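Local coordinates for putative outer membrane lipoprotein (PDB 2RD1) that is of unknown function but, as a putative outer membrane lipoprotein, is probably tethered to the membrane by lipid, this chain being its small all-beta DUF903 part, at residues N4-M7 and Q13-V16; M7-G12 and R40-N45. All blocks are in the same frame, centred on the assembly; numbering follows the deposited sequence.

Contact 1. Residues N4-M7 and Q13-V16; sequences NYVM and QTIV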
loop_
_atom_site.group_PDB
_atom_site.type_symbol
_atom_site.label_atom_id
_atom_site.label_comp_id
_atom_site.label_asym_id
_atom_site.label_seq_id
_atom_site.Cartn_x
_atom_site.Cartn_y
_atom_site.Cartn_z
ATOM N N ASN A 4 -9.726 -0.836 -1.326
ATOM C CA ASN A 4 -8.715 0.203 -1.171
ATOM C C ASN A 4 -7.925 0.017 0.106
ATOM O O ASN A 4 -8.468 -0.335 1.150
ATOM C CB ASN A 4 -9.360 1.588 -1.150
ATOM C CG ASN A 4 -9.610 2.145 -2.540
ATOM O OD1 ASN A 4 -10.452 3.025 -2.720
ATOM N ND2 ASN A 4 -8.873 1.649 -3.524
ATOM N N TYR A 5 -6.626 0.246 0.003
ATOM C CA TYR A 5 -5.737 0.152 1.139
ATOM C C TYR A 5 -4.960 1.443 1.116
ATOM O O TYR A 5 -4.765 2.035 0.049
ATOM C CB TYR A 5 -4.758 -1.011 0.999
ATOM C CG TYR A 5 -5.256 -2.327 1.557
ATOM C CD1 TYR A 5 -6.271 -3.037 0.929
ATOM C CD2 TYR A 5 -4.699 -2.864 2.712
ATOM C CE1 TYR A 5 -6.722 -4.260 1.440
ATOM C CE2 TYR A 5 -5.136 -4.079 3.231
ATOM C CZ TYR A 5 -6.149 -4.773 2.590
ATOM O OH TYR A 5 -6.573 -5.978 3.107
ATOM N N VAL A 6 -4.550 1.895 2.294
ATOM C CA VAL A 6 -3.767 3.108 2.406
ATOM C C VAL A 6 -2.414 2.708 2.954
ATOM O O VAL A 6 -2.302 2.111 4.029
ATOM C CB VAL A 6 -4.419 4.130 3.343
ATOM C CG1 VAL A 6 -3.483 5.317 3.544
ATOM C CG2 VAL A 6 -5.740 4.579 2.760
HETATM N N MSE A 7 -1.392 3.042 2.182
HETATM C CA MSE A 7 -0.014 2.742 2.506
HETATM C C MSE A 7 0.690 3.993 3.003
HETATM O O MSE A 7 0.593 5.051 2.387
HETATM C CB MSE A 7 0.689 2.230 1.250
HETATM C CG MSE A 7 2.172 1.957 1.402
HETATM SE SE MSE A 7 2.968 1.485 -0.308
HETATM C CE MSE A 7 2.488 -0.380 -0.354
ATOM N N GLN A 13 4.956 9.603 3.131
ATOM C CA GLN A 13 3.944 9.745 2.086
ATOM C C GLN A 13 2.709 8.892 2.353
ATOM O O GLN A 13 2.781 7.871 3.032
ATOM C CB GLN A 13 4.519 9.365 0.719
ATOM C CG GLN A 13 5.569 10.318 0.194
ATOM C CD GLN A 13 6.053 9.925 -1.185
ATOM O OE1 GLN A 13 5.284 9.915 -2.148
ATOM N NE2 GLN A 13 7.335 9.588 -1.288
ATOM N N THR A 14 1.573 9.334 1.825
ATOM C CA THR A 14 0.329 8.600 1.968
ATOM C C THR A 14 -0.098 8.217 0.563
ATOM O O THR A 14 -0.305 9.082 -0.277
ATOM C CB THR A 14 -0.768 9.458 2.607
ATOM O OG1 THR A 14 -0.386 9.805 3.941
ATOM C CG2 THR A 14 -2.069 8.695 2.640
ATOM N N ILE A 15 -0.227 6.920 0.311
ATOM C CA ILE A 15 -0.604 6.436 -1.014
ATOM C C ILE A 15 -1.758 5.449 -0.944
ATOM O O ILE A 15 -1.717 4.497 -0.175
ATOM C CB ILE A 15 0.606 5.757 -1.687
ATOM C CG1 ILE A 15 1.706 6.794 -1.901
ATOM C CG2 ILE A 15 0.207 5.116 -3.009
ATOM C CD1 ILE A 15 3.071 6.301 -1.518
ATOM N N VAL A 16 -2.789 5.689 -1.750
ATOM C CA VAL A 16 -3.962 4.818 -1.790
ATOM C C VAL A 16 -3.744 3.747 -2.859
ATOM O O VAL A 16 -3.259 4.045 -3.943
ATOM C CB VAL A 16 -5.240 5.620 -2.144
ATOM C CG1 VAL A 16 -6.436 4.698 -2.210
ATOM C CG2 VAL A 16 -5.459 6.727 -1.125
#
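Met-7, a selenomethionine, and Ile-15 form an antiparallel hydrogen-bonded pair in the beta hairpin of strands 4-9 and 14-18. Met-7 N donates to Ile-15 O at 2.8 Å, and Ile-15 N returns the bond to Met-7 O at 2.9 Å. Both side chains lie on one face of the sheet. The side chain of Met-7 meets strand 14-18 through CB, 3.6 Å from Ile-15 O; CG is anti to the backbone N (chi1 176°), and the chain runs on away from strand 14-18 to pack against Pro-21, Val-47 and Leu-50. Val-16 and Val-6, a non-hydrogen-bonded pair, occupy the other face. Their CG2 methyls approach loosely, at 4.4 Å, while Val-6 CG1 meets the methyl CG2 of Thr-14 obliquely at 3.8 Å. The second branch of Val-16 turns to Asn-4, Val-16 CG1 lying 4.1 Å from Asn-4 CG; the amide ND2 of Asn-4 is held by Thr-17 O in the next step of the strand. One step beyond the Met-7/Ile-15 pair, Val-16 CA lies 3.4 Å from Tyr-5 O, a CA-H...O contact. The polar link across these segments is thus chiefly the two backbone bonds, to which the side chains add van der Waals contact: one face offers mainly apolar branches with exposed Thr-14 at its edge, and the other sends Met-7 into the interior.

Contact 2. Residues M7-G12 and R40-N45; sequences MTTKNG and REINSN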
loop_
_atom_site.group_PDB
_atom_site.type_symbol
_atom_site.label_atom_id
_atom_site.label_comp_id
_atom_site.label_asym_id
_atom_site.label_seq_id
_atom_site.Cartn_x
_atom_site.Cartn_y
_atom_site.Cartn_z
HETATM N N MSE A 7 -1.392 3.042 2.182
HETATM C CA MSE A 7 -0.014 2.742 2.506
HETATM C C MSE A 7 0.690 3.993 3.003
HETATM O O MSE A 7 0.593 5.051 2.387
HETATM C CB MSE A 7 0.689 2.230 1.250
HETATM C CG MSE A 7 2.172 1.957 1.402
HETATM SE SE MSE A 7 2.968 1.485 -0.308
HETATM C CE MSE A 7 2.488 -0.380 -0.354
ATOM N N THR A 8 1.391 3.869 4.120
ATOM C CA THR A 8 2.145 4.982 4.667
ATOM C C THR A 8 3.617 4.612 4.555
ATOM O O THR A 8 4.032 3.546 5.006
ATOM C CB THR A 8 1.792 5.233 6.133
ATOM O OG1 THR A 8 0.398 5.550 6.226
ATOM C CG2 THR A 8 2.599 6.410 6.682
ATOM N N THR A 9 4.410 5.485 3.942
ATOM C CA THR A 9 5.823 5.181 3.776
ATOM C C THR A 9 6.698 5.745 4.886
ATOM O O THR A 9 6.299 6.637 5.636
ATOM C CB THR A 9 6.350 5.670 2.390
ATOM O OG1 THR A 9 6.371 7.103 2.351
ATOM C CG2 THR A 9 5.441 5.140 1.256
ATOM N N LYS A 10 7.900 5.197 4.980
ATOM C CA LYS A 10 8.871 5.601 5.980
ATOM C C LYS A 10 9.134 7.098 5.920
ATOM O O LYS A 10 9.231 7.754 6.958
ATOM C CB LYS A 10 10.175 4.827 5.767
ATOM C CG LYS A 10 11.240 5.084 6.823
ATOM C CD LYS A 10 12.431 4.159 6.639
ATOM C CE LYS A 10 13.508 4.429 7.673
ATOM N NZ LYS A 10 14.622 3.440 7.582
ATOM N N ASN A 11 9.232 7.635 4.707
ATOM C CA ASN A 11 9.493 9.059 4.508
ATOM C C ASN A 11 8.257 9.952 4.639
ATOM O O ASN A 11 8.308 11.140 4.325
ATOM C CB ASN A 11 10.156 9.298 3.148
ATOM C CG ASN A 11 9.381 8.676 2.011
ATOM O OD1 ASN A 11 9.770 7.636 1.480
ATOM N ND2 ASN A 11 8.266 9.295 1.643
ATOM N N GLY A 12 7.142 9.378 5.077
ATOM C CA GLY A 12 5.941 10.174 5.297
ATOM C C GLY A 12 4.881 10.344 4.226
ATOM O O GLY A 12 3.978 11.155 4.401
ATOM N N ARG A 40 3.112 -0.734 -9.450
ATOM C CA ARG A 40 4.406 -0.310 -8.935
ATOM C C ARG A 40 4.960 -1.345 -7.970
ATOM O O ARG A 40 4.346 -2.379 -7.716
ATOM C CB ARG A 40 4.277 1.016 -8.185
ATOM C CG ARG A 40 3.350 2.044 -8.806
ATOM C CD ARG A 40 3.979 2.771 -9.972
ATOM N NE ARG A 40 3.144 3.892 -10.392
ATOM C CZ ARG A 40 3.395 4.666 -11.442
ATOM N NH1 ARG A 40 4.467 4.447 -12.196
ATOM N NH2 ARG A 40 2.570 5.664 -11.739
ATOM N N GLU A 41 6.136 -1.046 -7.436
ATOM C CA GLU A 41 6.788 -1.911 -6.469
ATOM C C GLU A 41 7.611 -0.984 -5.588
ATOM O O GLU A 41 8.097 0.046 -6.055
ATOM C CB GLU A 41 7.687 -2.937 -7.175
ATOM C CG GLU A 41 7.872 -4.246 -6.401
ATOM C CD GLU A 41 8.575 -5.330 -7.217
ATOM O OE1 GLU A 41 9.737 -5.107 -7.620
ATOM O OE2 GLU A 41 7.969 -6.404 -7.455
ATOM N N ILE A 42 7.743 -1.331 -4.313
ATOM C CA ILE A 42 8.503 -0.514 -3.375
ATOM C C ILE A 42 9.197 -1.404 -2.362
ATOM O O ILE A 42 8.706 -2.478 -2.030
ATOM C CB ILE A 42 7.582 0.479 -2.618
ATOM C CG1 ILE A 42 8.398 1.295 -1.614
ATOM C CG2 ILE A 42 6.477 -0.276 -1.881
ATOM C CD1 ILE A 42 7.577 2.327 -0.862
ATOM N N ASN A 43 10.351 -0.962 -1.885
ATOM C CA ASN A 43 11.085 -1.731 -0.892
ATOM C C ASN A 43 10.223 -1.898 0.360
ATOM O O ASN A 43 9.726 -0.922 0.928
ATOM C CB ASN A 43 12.402 -1.030 -0.555
ATOM C CG ASN A 43 13.074 -1.610 0.673
ATOM O OD1 ASN A 43 13.084 -2.824 0.877
ATOM N ND2 ASN A 43 13.647 -0.740 1.498
ATOM N N SER A 44 10.040 -3.147 0.772
ATOM C CA SER A 44 9.225 -3.468 1.936
ATOM C C SER A 44 9.653 -2.741 3.202
ATOM O O SER A 44 8.862 -2.609 4.135
ATOM C CB SER A 44 9.244 -4.978 2.183
ATOM O OG SER A 44 8.799 -5.678 1.034
ATOM N N ASN A 45 10.897 -2.273 3.243
ATOM C CA ASN A 45 11.394 -1.560 4.417
ATOM C C ASN A 45 10.881 -0.123 4.437
ATOM O O ASN A 45 10.811 0.510 5.492
ATOM C CB ASN A 45 12.926 -1.556 4.438
ATOM C CG ASN A 45 13.510 -2.947 4.584
ATOM O OD1 ASN A 45 13.442 -3.764 3.661
ATOM N ND2 ASN A 45 14.081 -3.229 5.752
#
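Met-7 to Lys-10 and Ile-42 to Asn-45 run at 53° to each other with no backbone pairing; even the nearest CA atoms, those of Lys-10 and Asn-45, stand 7.8 Å apart. Strand 4-9 ends in a type I turn from Thr-9 to Gly-12, closed by Gly-12 N on Thr-9 O (2.9 Å). Ile-42 carries the contact with two of its methyls. CG2 meets the selenium of Met-7, SE, at 4.2 Å; the other branch, fully extended with CG1 anti to the backbone N (chi1 178°), brings CD1 to Thr-9 CG2 at 4.1 Å. In Thr-9, chi1 of 69° sets the methyl anti to the carbonyl carbon and turns it to Ile-42, while OG1 accepts a bond from Gln-13 N. On the exposed side, the extended Lys-10 brings CD to 4.2 Å from Asn-45 O, while Asn-45 N makes a weak bond to Asn-43 OD1 (3.3 Å). The contact joins the two three-stranded antiparallel sheets: strand 39-43, at the margin of its sheet beside 29-33, faces central strand 4-9 of the other, while Val-47 of strand 47-52 touches both Met-7 and Ile-42, and Thr-30 of strand 29-33 also meets Ile-42.

How the contacts relate
Both contacts start from strand 4-9 and share Met-7, whose backbone serves contact 1 and whose selenium serves contact 2. Contact 1 lies within one sheet, between neighbouring strands, and is largely a surface contact secured by main-chain hydrogen bonds. Contact 2, partly buried, spans the two sheets and has no hydrogen bond across it, relying on a few van der Waals touches, chiefly of methyls and selenium, and burying less than half as much surface. The two meet where Ile-15 CD1 packs on Thr-9 CG2 at 3.8 Å, extending the apolar patch from the hairpin toward Ile-42. Contact 2 thus lays the central strand of contact 1's sheet against an outer strand of the other, consistent with the SH3 clan of the family.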